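Local coordinates for Thiosulfate:glutathione sulfurtransferase (Homo sapiens, PDB 6BEV), which transfers sulfur from thiosulfate to glutathione, producing the S-sulfanylglutathione that links hydrogen sulfide oxidation to sulfur dioxygenase, at residues Pro88-Gly102 against Leu115-Arg128. Sequence-based numbering, arbitrary orientation.
Sequences PKLEDEHLVFFCQMG and LGYTGARNYAGAYR
Over one face of the Tyr-117 ring lies Leu-90, whose CD1 sits 3.8 Å from the ring centroid and 25° off its normal, a CH-pi contact; Pro-88 O meets the ring edge in plane, and Leu-95 CD1 approaches CD2 obliquely at 3.9 Å. Replacing Tyr-117 by alanine removes the ring, and Leu-90 CD1 would probably be left without the face it packs on, with a gap beside Leu-95 CD1. Ala-126 N lies 3.3 Å above the centre of the Tyr-123 ring, whose OH is hydrogen-bonded to Glu-129. The Arg-128 guanidinium carries Gln-100 CG over one face, 3.7 Å from NE, while Gln-100 OE1 is hydrogen-bonded to Arg-104. At the His-94 ring edge, Arg-121 NH1 donates to ND1 at 3.0 Å, 19° out of the imidazole plane; a bend at chi3 (68°) brings NH1 there. NH1 also salt-bridges Glu-31, and NE and NH2 donate to Ala-24 O and Thr-26 O. Strands 95-98 and 120-122 run parallel, joined through helix 103-114 as a beta-alpha-beta unit of the rhodanese domain. The parallel register shows in alternating bonds: Leu-95 N to Gly-119 O, Arg-121 N to Leu-95 O, Phe-97 N to Arg-121 O. Beyond them, O of persulfide-forming Cys-99 accepts a hydrogen bond from Tyr-127 N (2.9 Å), tying the active-site loop to helix 126-133.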
loop_
_atom_site.group_PDB
_atom_site.type_symbol
_atom_site.label_atom_id
_atom_site.label_comp_id
_atom_site.label_asym_id
_atom_site.label_seq_id
_atom_site.Cartn_x
_atom_site.Cartn_y
_atom_site.Cartn_z
ATOM N N PRO A 88 0.989 -10.016 3.662
ATOM C CA PRO A 88 2.282 -9.972 2.983
ATOM C C PRO A 88 3.365 -10.631 3.820
ATOM O O PRO A 88 3.276 -10.728 5.040
ATOM C CB PRO A 88 2.552 -8.472 2.839
ATOM C CG PRO A 88 1.751 -7.830 3.904
ATOM C CD PRO A 88 0.528 -8.680 4.061
ATOM N N LYS A 89 4.427 -11.047 3.143
ATOM C CA LYS A 89 5.589 -11.670 3.765
ATOM C C LYS A 89 6.758 -10.696 3.733
ATOM O O LYS A 89 6.823 -9.814 2.876
ATOM C CB LYS A 89 5.957 -12.958 3.026
ATOM C CG LYS A 89 4.822 -13.980 3.003
ATOM C CD LYS A 89 5.138 -15.203 2.150
ATOM C CE LYS A 89 5.349 -14.858 0.677
ATOM N NZ LYS A 89 4.244 -14.054 0.036
ATOM N N LEU A 90 7.675 -10.847 4.700
ATOM C CA LEU A 90 8.767 -9.888 4.832
ATOM C C LEU A 90 9.626 -9.848 3.585
ATOM O O LEU A 90 10.238 -8.817 3.285
ATOM C CB LEU A 90 9.650 -10.227 6.030
ATOM C CG LEU A 90 9.287 -9.539 7.342
ATOM C CD1 LEU A 90 7.966 -10.052 7.861
ATOM C CD2 LEU A 90 10.397 -9.743 8.372
ATOM N N GLU A 91 9.708 -10.959 2.862
ATOM C CA GLU A 91 10.509 -11.029 1.652
ATOM C C GLU A 91 9.774 -10.521 0.416
ATOM O O GLU A 91 10.326 -10.632 -0.694
ATOM C CB GLU A 91 10.976 -12.469 1.423
ATOM C CG GLU A 91 9.854 -13.457 1.138
ATOM C CD GLU A 91 9.343 -14.179 2.389
ATOM O OE1 GLU A 91 9.551 -13.686 3.533
ATOM O OE2 GLU A 91 8.721 -15.253 2.222
ATOM N N ASP A 92 8.573 -9.958 0.558
ATOM C CA ASP A 92 7.851 -9.565 -0.639
ATOM C C ASP A 92 8.495 -8.335 -1.243
ATOM O O ASP A 92 9.061 -7.499 -0.542
ATOM C CB ASP A 92 6.399 -9.242 -0.331
ATOM C CG ASP A 92 5.559 -10.471 -0.107
ATOM O OD1 ASP A 92 6.003 -11.599 -0.420
ATOM O OD2 ASP A 92 4.435 -10.307 0.409
ATOM N N GLU A 93 8.416 -8.224 -2.563
ATOM C CA GLU A 93 8.854 -6.989 -3.176
ATOM C C GLU A 93 7.664 -6.131 -3.600
ATOM O O GLU A 93 6.552 -6.623 -3.800
ATOM C CB GLU A 93 9.723 -7.318 -4.383
ATOM C CG GLU A 93 10.997 -8.046 -4.015
ATOM C CD GLU A 93 11.787 -8.431 -5.236
ATOM O OE1 GLU A 93 11.485 -9.489 -5.830
ATOM O OE2 GLU A 93 12.688 -7.659 -5.622
ATOM N N HIS A 94 7.904 -4.830 -3.680
ATOM C CA HIS A 94 6.952 -3.880 -4.215
ATOM C C HIS A 94 5.614 -3.945 -3.492
ATOM O O HIS A 94 4.539 -4.044 -4.105
ATOM C CB HIS A 94 6.792 -4.048 -5.713
ATOM C CG HIS A 94 8.086 -4.115 -6.439
ATOM N ND1 HIS A 94 8.971 -3.061 -6.489
ATOM C CD2 HIS A 94 8.646 -5.121 -7.150
ATOM C CE1 HIS A 94 10.019 -3.415 -7.209
ATOM N NE2 HIS A 94 9.845 -4.659 -7.621
ATOM N N LEU A 95 5.696 -3.842 -2.165
ATOM C CA LEU A 95 4.525 -3.598 -1.328
ATOM C C LEU A 95 4.342 -2.080 -1.313
ATOM O O LEU A 95 5.089 -1.362 -0.651
ATOM C CB LEU A 95 4.734 -4.156 0.073
ATOM C CG LEU A 95 5.039 -5.660 0.165
ATOM C CD1 LEU A 95 5.279 -6.034 1.610
ATOM C CD2 LEU A 95 3.933 -6.508 -0.431
ATOM N N VAL A 96 3.387 -1.584 -2.092
ATOM C CA VAL A 96 3.267 -0.159 -2.375
ATOM C C VAL A 96 2.137 0.436 -1.544
ATOM O O VAL A 96 0.970 0.059 -1.696
ATOM C CB VAL A 96 3.046 0.087 -3.873
ATOM C CG1 VAL A 96 2.841 1.565 -4.131
ATOM C CG2 VAL A 96 4.224 -0.448 -4.672
ATOM N N PHE A 97 2.489 1.394 -0.691
ATOM C CA PHE A 97 1.548 2.091 0.174
ATOM C C PHE A 97 1.263 3.474 -0.394
ATOM O O PHE A 97 2.145 4.108 -0.992
ATOM C CB PHE A 97 2.143 2.203 1.590
ATOM C CG PHE A 97 2.401 0.863 2.214
ATOM C CD1 PHE A 97 3.592 0.180 1.998
ATOM C CD2 PHE A 97 1.420 0.249 2.987
ATOM C CE1 PHE A 97 3.784 -1.076 2.542
ATOM C CE2 PHE A 97 1.619 -1.004 3.524
ATOM C CZ PHE A 97 2.797 -1.656 3.302
ATOM N N PHE A 98 0.034 3.960 -0.182
ATOM C CA PHE A 98 -0.289 5.305 -0.641
ATOM C C PHE A 98 -1.456 5.884 0.151
ATOM O O PHE A 98 -2.333 5.163 0.627
ATOM C CB PHE A 98 -0.635 5.323 -2.145
ATOM C CG PHE A 98 -1.921 4.621 -2.486
ATOM C CD1 PHE A 98 -3.135 5.303 -2.585
ATOM C CD2 PHE A 98 -1.928 3.257 -2.701
ATOM C CE1 PHE A 98 -4.312 4.611 -2.869
ATOM C CE2 PHE A 98 -3.110 2.571 -2.992
ATOM C CZ PHE A 98 -4.295 3.247 -3.080
ATOM N N CYS A 99 -1.504 7.218 0.197
ATOM C CA CYS A 99 -2.702 7.939 0.627
ATOM C C CYS A 99 -3.124 8.874 -0.511
ATOM O O CYS A 99 -2.855 8.560 -1.672
ATOM C CB CYS A 99 -2.483 8.657 1.960
ATOM S SG CYS A 99 -1.235 9.956 1.890
ATOM N N GLN A 100 -3.798 10.000 -0.239
ATOM C CA GLN A 100 -4.198 10.894 -1.335
ATOM C C GLN A 100 -3.153 11.958 -1.658
ATOM O O GLN A 100 -3.207 12.528 -2.747
ATOM C CB GLN A 100 -5.585 11.535 -1.114
ATOM C CG GLN A 100 -5.649 12.840 -0.302
ATOM C CD GLN A 100 -5.429 12.641 1.194
ATOM O OE1 GLN A 100 -4.668 11.769 1.639
ATOM N NE2 GLN A 100 -6.110 13.452 1.989
ATOM N N MET A 101 -2.199 12.217 -0.754
ATOM C CA MET A 101 -1.230 13.288 -0.975
ATOM C C MET A 101 0.184 12.982 -0.490
ATOM O O MET A 101 1.066 13.837 -0.657
ATOM C CB MET A 101 -1.747 14.632 -0.409
ATOM C CG MET A 101 -2.158 14.619 1.053
ATOM S SD MET A 101 -0.783 14.540 2.210
ATOM C CE MET A 101 0.045 16.089 1.879
ATOM N N GLY A 102 0.446 11.785 0.038
ATOM C CA GLY A 102 1.790 11.298 0.300
ATOM C C GLY A 102 2.110 11.054 1.764
ATOM O O GLY A 102 2.901 10.159 2.075
ATOM N N LEU A 115 9.341 -2.790 10.602
ATOM C CA LEU A 115 8.955 -4.120 11.047
ATOM C C LEU A 115 9.568 -5.215 10.193
ATOM O O LEU A 115 9.266 -6.399 10.405
ATOM C CB LEU A 115 7.433 -4.237 11.105
ATOM C CG LEU A 115 6.763 -3.322 12.136
ATOM C CD1 LEU A 115 5.251 -3.396 12.003
ATOM C CD2 LEU A 115 7.185 -3.650 13.555
ATOM N N GLY A 116 10.447 -4.850 9.262
ATOM C CA GLY A 116 11.200 -5.809 8.490
ATOM C C GLY A 116 10.738 -6.014 7.062
ATOM O O GLY A 116 11.321 -6.852 6.362
ATOM N N TYR A 117 9.730 -5.271 6.593
ATOM C CA TYR A 117 9.223 -5.424 5.225
ATOM C C TYR A 117 10.085 -4.590 4.291
ATOM O O TYR A 117 9.789 -3.433 3.982
ATOM C CB TYR A 117 7.747 -5.048 5.147
ATOM C CG TYR A 117 6.868 -6.009 5.911
ATOM C CD1 TYR A 117 6.710 -5.891 7.293
ATOM C CD2 TYR A 117 6.241 -7.072 5.283
ATOM C CE1 TYR A 117 5.949 -6.786 8.010
ATOM C CE2 TYR A 117 5.468 -7.968 5.998
ATOM C CZ TYR A 117 5.327 -7.829 7.362
ATOM O OH TYR A 117 4.563 -8.724 8.063
ATOM N N THR A 118 11.162 -5.207 3.817
ATOM C CA THR A 118 12.152 -4.498 3.013
ATOM C C THR A 118 11.613 -4.099 1.647
ATOM O O THR A 118 12.225 -3.248 0.982
ATOM C CB THR A 118 13.401 -5.358 2.823
ATOM O OG1 THR A 118 13.033 -6.609 2.245
ATOM C CG2 THR A 118 14.101 -5.620 4.140
ATOM N N GLY A 119 10.493 -4.674 1.216
ATOM C CA GLY A 119 9.849 -4.351 -0.039
ATOM C C GLY A 119 8.843 -3.230 0.025
ATOM O O GLY A 119 8.223 -2.915 -0.995
ATOM N N ALA A 120 8.662 -2.609 1.187
ATOM C CA ALA A 120 7.700 -1.524 1.313
ATOM C C ALA A 120 8.198 -0.280 0.591
ATOM O O ALA A 120 9.347 0.134 0.757
ATOM C CB ALA A 120 7.469 -1.215 2.789
ATOM N N ARG A 121 7.315 0.319 -0.202
ATOM C CA ARG A 121 7.612 1.526 -0.955
ATOM C C ARG A 121 6.405 2.458 -0.917
ATOM O O ARG A 121 5.270 2.000 -0.894
ATOM C CB ARG A 121 7.925 1.190 -2.436
ATOM C CG ARG A 121 8.963 0.071 -2.595
ATOM C CD ARG A 121 9.211 -0.317 -4.036
ATOM N NE ARG A 121 9.881 0.760 -4.742
ATOM C CZ ARG A 121 10.041 0.808 -6.059
ATOM N NH1 ARG A 121 9.564 -0.165 -6.816
ATOM N NH2 ARG A 121 10.648 1.846 -6.614
ATOM N N ASN A 122 6.659 3.773 -0.971
ATOM C CA ASN A 122 5.609 4.790 -0.949
ATOM C C ASN A 122 5.382 5.289 -2.366
ATOM O O ASN A 122 6.329 5.744 -3.016
ATOM C CB ASN A 122 6.042 5.968 -0.071
ATOM C CG ASN A 122 4.973 7.045 0.053
ATOM O OD1 ASN A 122 3.764 6.775 0.034
ATOM N ND2 ASN A 122 5.427 8.289 0.193
ATOM N N TYR A 123 4.131 5.243 -2.825
ATOM C CA TYR A 123 3.771 5.932 -4.061
ATOM C C TYR A 123 3.521 7.403 -3.694
ATOM O O TYR A 123 2.406 7.824 -3.384
ATOM C CB TYR A 123 2.588 5.256 -4.746
ATOM C CG TYR A 123 2.042 6.074 -5.895
ATOM C CD1 TYR A 123 2.894 6.775 -6.731
ATOM C CD2 TYR A 123 0.678 6.187 -6.117
ATOM C CE1 TYR A 123 2.399 7.573 -7.753
ATOM C CE2 TYR A 123 0.179 6.967 -7.139
ATOM C CZ TYR A 123 1.040 7.668 -7.951
ATOM O OH TYR A 123 0.527 8.469 -8.941
ATOM N N ALA A 124 4.606 8.186 -3.722
ATOM C CA ALA A 124 4.570 9.557 -3.208
ATOM C C ALA A 124 3.622 10.455 -3.994
ATOM O O ALA A 124 3.001 11.354 -3.414
ATOM C CB ALA A 124 5.979 10.142 -3.188
ATOM N N GLY A 125 3.489 10.237 -5.303
ATOM C CA GLY A 125 2.532 11.027 -6.070
ATOM C C GLY A 125 1.115 10.856 -5.553
ATOM O O GLY A 125 0.310 11.791 -5.567
ATOM N N ALA A 126 0.793 9.646 -5.103
ATOM C CA ALA A 126 -0.416 9.372 -4.325
ATOM C C ALA A 126 -1.707 9.420 -5.148
ATOM O O ALA A 126 -1.678 9.583 -6.372
ATOM C CB ALA A 126 -0.474 10.289 -3.094
ATOM N N TYR A 127 -2.858 9.251 -4.481
ATOM C CA TYR A 127 -4.115 9.089 -5.214
ATOM C C TYR A 127 -4.481 10.328 -6.029
ATOM O O TYR A 127 -5.036 10.204 -7.122
ATOM C CB TYR A 127 -5.219 8.685 -4.232
ATOM C CG TYR A 127 -6.588 8.388 -4.800
ATOM C CD1 TYR A 127 -6.793 7.427 -5.790
ATOM C CD2 TYR A 127 -7.702 9.040 -4.287
ATOM C CE1 TYR A 127 -8.077 7.161 -6.272
ATOM C CE2 TYR A 127 -8.968 8.770 -4.749
ATOM C CZ TYR A 127 -9.159 7.824 -5.732
ATOM O OH TYR A 127 -10.435 7.583 -6.188
ATOM N N ARG A 128 -4.184 11.532 -5.537
ATOM C CA ARG A 128 -4.517 12.696 -6.357
ATOM C C ARG A 128 -3.738 12.696 -7.667
ATOM O O ARG A 128 -4.294 13.039 -8.711
ATOM C CB ARG A 128 -4.322 14.006 -5.603
ATOM C CG ARG A 128 -5.368 14.294 -4.553
ATOM C CD ARG A 128 -4.988 15.541 -3.786
ATOM N NE ARG A 128 -5.822 15.758 -2.612
ATOM C CZ ARG A 128 -5.441 16.470 -1.560
ATOM N NH1 ARG A 128 -4.226 17.012 -1.518
ATOM N NH2 ARG A 128 -6.261 16.611 -0.529
HETATM O O HOH W 1 4.484 -12.056 7.096
HETATM O O HOH W 2 8.732 -6.640 2.162
HETATM O O HOH W 3 11.905 -7.254 -0.179
HETATM O O HOH W 4 1.280 8.295 -0.611
#